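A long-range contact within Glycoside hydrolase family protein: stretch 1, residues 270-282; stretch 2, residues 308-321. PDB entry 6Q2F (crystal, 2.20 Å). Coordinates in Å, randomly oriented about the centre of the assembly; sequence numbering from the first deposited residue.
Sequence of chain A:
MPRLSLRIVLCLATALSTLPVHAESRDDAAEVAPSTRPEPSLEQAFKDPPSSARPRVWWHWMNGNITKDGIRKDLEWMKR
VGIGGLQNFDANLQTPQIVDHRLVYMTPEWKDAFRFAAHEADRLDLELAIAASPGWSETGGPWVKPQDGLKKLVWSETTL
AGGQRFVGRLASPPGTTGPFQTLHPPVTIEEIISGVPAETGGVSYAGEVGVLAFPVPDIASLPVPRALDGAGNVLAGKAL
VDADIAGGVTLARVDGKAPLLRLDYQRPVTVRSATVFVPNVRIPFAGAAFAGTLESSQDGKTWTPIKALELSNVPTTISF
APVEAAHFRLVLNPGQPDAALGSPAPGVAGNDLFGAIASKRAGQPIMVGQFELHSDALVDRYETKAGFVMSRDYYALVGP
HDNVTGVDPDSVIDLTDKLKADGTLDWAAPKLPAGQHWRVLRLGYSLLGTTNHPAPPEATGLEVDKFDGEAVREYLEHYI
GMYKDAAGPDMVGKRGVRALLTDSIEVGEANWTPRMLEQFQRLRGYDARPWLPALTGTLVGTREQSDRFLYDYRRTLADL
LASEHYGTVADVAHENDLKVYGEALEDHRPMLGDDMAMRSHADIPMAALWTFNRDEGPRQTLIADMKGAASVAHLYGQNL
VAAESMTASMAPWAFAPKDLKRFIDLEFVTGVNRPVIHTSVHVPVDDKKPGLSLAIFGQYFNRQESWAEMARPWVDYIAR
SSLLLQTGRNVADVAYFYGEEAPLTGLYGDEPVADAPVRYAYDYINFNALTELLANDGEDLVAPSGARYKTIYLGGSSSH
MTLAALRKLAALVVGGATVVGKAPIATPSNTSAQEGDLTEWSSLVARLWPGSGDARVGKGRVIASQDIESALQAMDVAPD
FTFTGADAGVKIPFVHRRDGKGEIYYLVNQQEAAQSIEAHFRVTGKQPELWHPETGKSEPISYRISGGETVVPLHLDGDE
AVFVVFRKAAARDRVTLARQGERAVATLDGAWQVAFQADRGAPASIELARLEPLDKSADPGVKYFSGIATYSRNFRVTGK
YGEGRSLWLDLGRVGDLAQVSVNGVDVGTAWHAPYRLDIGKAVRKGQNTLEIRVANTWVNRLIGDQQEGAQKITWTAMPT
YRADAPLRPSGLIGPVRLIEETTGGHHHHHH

Stretch 1 (270-282) TVRSATVFVPNVR
Stretch 2 (308-321) ALELSNVPTTISFA

This contact is an antiparallel pairing of two neighbouring strands, 270-277 and 316-320, extended beyond the strand by a loop that lays Leu 311 and Ser 312 against Val 278 and Val 281. The strand axes approach to 4.6 Å, with N-to-C directions 158° apart, and phi/psi values stay near -125/140 from Ala 274 to Val 276 and from Thr 316 to Ile 318.

Register is fixed by two hydrogen-bonded pairs. Ala 274 N gives to Ile 318 O at 2.9 Å and Ile 318 N returns to Ala 274 O at 3.0 Å; Val 276 N to Thr 316 O and Thr 316 N to Val 276 O are both 2.9 Å. Between them lies the non-hydrogen-bonded pair Thr 275 and Thr 317, CA atoms 4.2 Å apart, and beyond Ala 274 comes Ser 273 with Ser 319, at 4.0 Å. Arg 272 has psi -24, a break from the extended pattern, yet its O still accepts from Phe 320 N at 2.8 Å.

The two faces differ in chemistry. Ser 273, Thr 275, Thr 317 and Ser 319 share one face, where Thr 275 OG1 donates to Thr 317 OG1 at 2.9 Å, both threonines being m. Ala 274, Val 276, Thr 316 and Ile 318 share the other. There Val 276 (t) reaches two leucines, CG2 to Leu 309 CD2 at 3.6 Å and CG1 to Leu 311 CD2 at 4.0 Å, while Thr 316 OG1 donates to Glu 310 O at 2.6 Å, tying the leucine-bearing segment to its own strand.

Aromatic rings sit near both ends. Phe 320, chi1 33°, lays one face over Arg 272 C, and its CZ meets Val 271 CG1 at 3.7 Å. Phe 277 (t) packs obliquely on backbone, CE1 lying 3.3 Å from Asn 313 O. Past it, Val 281 CG2 meets Ser 312 C at 3.6 Å.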

# COMPACT_ATOMS: atom_id res chain seq x y z
N THR A 270 -23.42 13.01 38.78
CA THR A 270 -23.58 13.52 37.42
C THR A 270 -22.26 13.31 36.68
O THR A 270 -21.24 13.90 37.03
CB THR A 270 -23.99 14.99 37.44
OG1 THR A 270 -22.91 15.77 37.95
CG2 THR A 270 -25.19 15.17 38.35
N VAL A 271 -22.29 12.46 35.65
CA VAL A 271 -21.12 12.09 34.87
C VAL A 271 -21.24 12.69 33.48
O VAL A 271 -22.33 12.68 32.89
CB VAL A 271 -20.96 10.56 34.80
CG1 VAL A 271 -19.80 10.18 33.91
CG2 VAL A 271 -20.77 10.00 36.20
N ARG A 272 -20.13 13.20 32.98
CA ARG A 272 -20.06 13.77 31.65
C ARG A 272 -19.05 13.09 30.74
O ARG A 272 -19.15 13.19 29.55
CB ARG A 272 -19.79 15.25 31.72
CG ARG A 272 -21.03 16.05 31.98
CD ARG A 272 -20.67 17.48 32.27
NE ARG A 272 -21.81 18.21 32.76
CZ ARG A 272 -22.24 18.15 34.01
NH1 ARG A 272 -21.61 17.40 34.88
NH2 ARG A 272 -23.29 18.85 34.38
N SER A 273 -18.05 12.45 31.32
CA SER A 273 -17.04 11.78 30.52
C SER A 273 -16.42 10.61 31.26
O SER A 273 -16.40 10.57 32.49
CB SER A 273 -15.96 12.77 30.10
OG SER A 273 -16.50 13.83 29.33
N ALA A 274 -15.90 9.66 30.49
CA ALA A 274 -15.24 8.52 31.05
C ALA A 274 -13.99 8.13 30.30
O ALA A 274 -13.95 8.20 29.12
CB ALA A 274 -16.20 7.37 31.03
N THR A 275 -12.99 7.68 31.02
CA THR A 275 -11.76 7.18 30.41
C THR A 275 -11.56 5.73 30.82
O THR A 275 -11.69 5.39 32.00
CB THR A 275 -10.55 8.03 30.82
OG1 THR A 275 -10.78 9.40 30.46
CG2 THR A 275 -9.30 7.54 30.11
N VAL A 276 -11.23 4.87 29.85
CA VAL A 276 -11.02 3.45 30.09
C VAL A 276 -9.70 3.03 29.46
O VAL A 276 -9.35 3.50 28.38
CB VAL A 276 -12.19 2.62 29.53
CG1 VAL A 276 -11.89 1.14 29.63
CG2 VAL A 276 -13.47 2.94 30.28
N PHE A 277 -8.97 2.15 30.14
CA PHE A 277 -7.87 1.44 29.49
C PHE A 277 -7.84 -0.01 29.95
O PHE A 277 -7.85 -0.30 31.15
CB PHE A 277 -6.52 2.09 29.74
CG PHE A 277 -5.39 1.41 29.03
CD1 PHE A 277 -5.36 1.36 27.64
CD2 PHE A 277 -4.36 0.80 29.73
CE1 PHE A 277 -4.32 0.73 26.97
CE2 PHE A 277 -3.33 0.16 29.07
CZ PHE A 277 -3.30 0.12 27.69
N VAL A 278 -7.80 -0.91 28.97
CA VAL A 278 -7.63 -2.34 29.16
C VAL A 278 -6.27 -2.71 28.58
O VAL A 278 -6.09 -2.65 27.35
CB VAL A 278 -8.76 -3.14 28.48
CG1 VAL A 278 -8.52 -4.64 28.64
CG2 VAL A 278 -10.10 -2.72 29.05
N PRO A 279 -5.29 -3.07 29.40
CA PRO A 279 -3.97 -3.43 28.86
C PRO A 279 -4.08 -4.58 27.88
O PRO A 279 -5.02 -5.38 27.92
CB PRO A 279 -3.18 -3.84 30.11
CG PRO A 279 -3.84 -3.09 31.22
CD PRO A 279 -5.30 -3.02 30.87
N ASN A 280 -3.11 -4.64 26.96
CA ASN A 280 -2.98 -5.72 25.98
C ASN A 280 -4.31 -6.13 25.35
O ASN A 280 -4.79 -7.24 25.59
CB ASN A 280 -2.32 -6.94 26.62
CG ASN A 280 -1.19 -6.57 27.56
OD1 ASN A 280 -1.20 -6.95 28.73
ND2 ASN A 280 -0.21 -5.83 27.06
N VAL A 281 -4.94 -5.25 24.57
CA VAL A 281 -6.10 -5.65 23.78
C VAL A 281 -5.71 -6.20 22.42
O VAL A 281 -6.60 -6.49 21.61
CB VAL A 281 -7.10 -4.49 23.56
CG1 VAL A 281 -7.56 -3.90 24.88
CG2 VAL A 281 -6.48 -3.43 22.68
N ARG A 282 -4.41 -6.35 22.14
CA ARG A 282 -3.91 -6.84 20.86
C ARG A 282 -4.67 -8.06 20.31
O ARG A 282 -4.14 -8.83 19.50
CB ARG A 282 -2.43 -7.20 20.99
N ALA A 308 -20.65 3.78 23.37
CA ALA A 308 -19.67 2.71 23.26
C ALA A 308 -18.26 3.28 23.28
O ALA A 308 -18.03 4.47 23.01
CB ALA A 308 -19.89 1.90 21.98
N LEU A 309 -17.30 2.42 23.61
CA LEU A 309 -15.89 2.79 23.69
C LEU A 309 -15.09 1.81 22.85
O LEU A 309 -14.94 0.64 23.24
CB LEU A 309 -15.39 2.78 25.13
CG LEU A 309 -15.99 3.74 26.16
CD1 LEU A 309 -17.22 3.16 26.82
CD2 LEU A 309 -14.95 4.11 27.20
N GLU A 310 -14.55 2.27 21.72
CA GLU A 310 -13.55 1.47 21.03
C GLU A 310 -12.28 1.47 21.86
O GLU A 310 -11.80 2.52 22.29
CB GLU A 310 -13.26 2.02 19.63
CG GLU A 310 -14.06 1.37 18.51
CD GLU A 310 -13.40 1.55 17.15
OE1 GLU A 310 -12.35 0.92 16.90
OE2 GLU A 310 -13.94 2.34 16.34
N LEU A 311 -11.74 0.27 22.11
CA LEU A 311 -10.57 0.10 22.94
C LEU A 311 -9.34 -0.12 22.08
O LEU A 311 -9.43 -0.56 20.93
CB LEU A 311 -10.75 -1.06 23.91
CG LEU A 311 -11.92 -0.85 24.87
CD1 LEU A 311 -12.10 -2.06 25.79
CD2 LEU A 311 -11.74 0.44 25.66
N SER A 312 -8.18 0.22 22.60
CA SER A 312 -6.96 0.10 21.86
C SER A 312 -5.80 0.06 22.78
O SER A 312 -5.95 -0.07 23.95
CB SER A 312 -6.81 1.30 20.94
OG SER A 312 -6.47 2.46 21.64
N ASN A 313 -4.62 0.19 22.21
CA ASN A 313 -3.38 0.21 22.93
C ASN A 313 -3.19 1.45 23.77
O ASN A 313 -2.27 1.53 24.51
CB ASN A 313 -2.19 -0.08 22.04
CG ASN A 313 -1.84 1.08 21.14
OD1 ASN A 313 -2.69 1.65 20.52
ND2 ASN A 313 -0.58 1.43 21.08
N VAL A 314 -4.05 2.43 23.62
CA VAL A 314 -3.98 3.63 24.44
C VAL A 314 -5.34 3.86 25.04
O VAL A 314 -6.29 3.31 24.57
CB VAL A 314 -3.51 4.85 23.68
CG1 VAL A 314 -2.10 4.65 23.23
CG2 VAL A 314 -4.46 5.17 22.56
N PRO A 315 -5.44 4.64 26.09
CA PRO A 315 -6.75 4.82 26.73
C PRO A 315 -7.78 5.38 25.75
O PRO A 315 -7.44 5.93 24.70
CB PRO A 315 -6.46 5.81 27.87
CG PRO A 315 -5.01 5.64 28.15
CD PRO A 315 -4.37 5.32 26.85
N THR A 316 -9.05 5.24 26.12
CA THR A 316 -10.16 5.77 25.34
C THR A 316 -10.98 6.68 26.24
O THR A 316 -11.46 6.26 27.29
CB THR A 316 -11.05 4.66 24.78
OG1 THR A 316 -10.29 3.86 23.85
CG2 THR A 316 -12.24 5.25 24.06
N THR A 317 -11.14 7.93 25.82
CA THR A 317 -11.96 8.90 26.54
C THR A 317 -13.19 9.22 25.70
O THR A 317 -13.06 9.45 24.49
CB THR A 317 -11.17 10.16 26.84
OG1 THR A 317 -10.04 9.82 27.66
CG2 THR A 317 -12.03 11.17 27.57
N ILE A 318 -14.36 9.19 26.31
CA ILE A 318 -15.60 9.59 25.66
C ILE A 318 -16.26 10.61 26.55
O ILE A 318 -16.09 10.59 27.77
CB ILE A 318 -16.55 8.40 25.41
CG1 ILE A 318 -16.86 7.68 26.73
CG2 ILE A 318 -15.98 7.44 24.36
CD1 ILE A 318 -18.00 6.69 26.63
N SER A 319 -17.03 11.51 25.93
CA SER A 319 -17.78 12.53 26.65
C SER A 319 -19.20 12.54 26.12
O SER A 319 -19.45 12.18 24.97
CB SER A 319 -17.14 13.91 26.50
OG SER A 319 -17.80 14.85 27.33
N PHE A 320 -20.14 13.00 26.95
CA PHE A 320 -21.55 12.88 26.60
C PHE A 320 -22.36 13.90 27.39
O PHE A 320 -21.85 14.55 28.30
CB PHE A 320 -22.05 11.46 26.88
CG PHE A 320 -21.39 10.81 28.06
CD1 PHE A 320 -21.82 11.07 29.35
CD2 PHE A 320 -20.32 9.94 27.88
CE1 PHE A 320 -21.20 10.48 30.43
CE2 PHE A 320 -19.70 9.35 28.95
CZ PHE A 320 -20.15 9.62 30.23
N ALA A 321 -23.62 14.02 27.01
CA ALA A 321 -24.57 14.78 27.81
C ALA A 321 -24.66 14.16 29.21
O ALA A 321 -24.59 12.93 29.34
CB ALA A 321 -25.94 14.80 27.14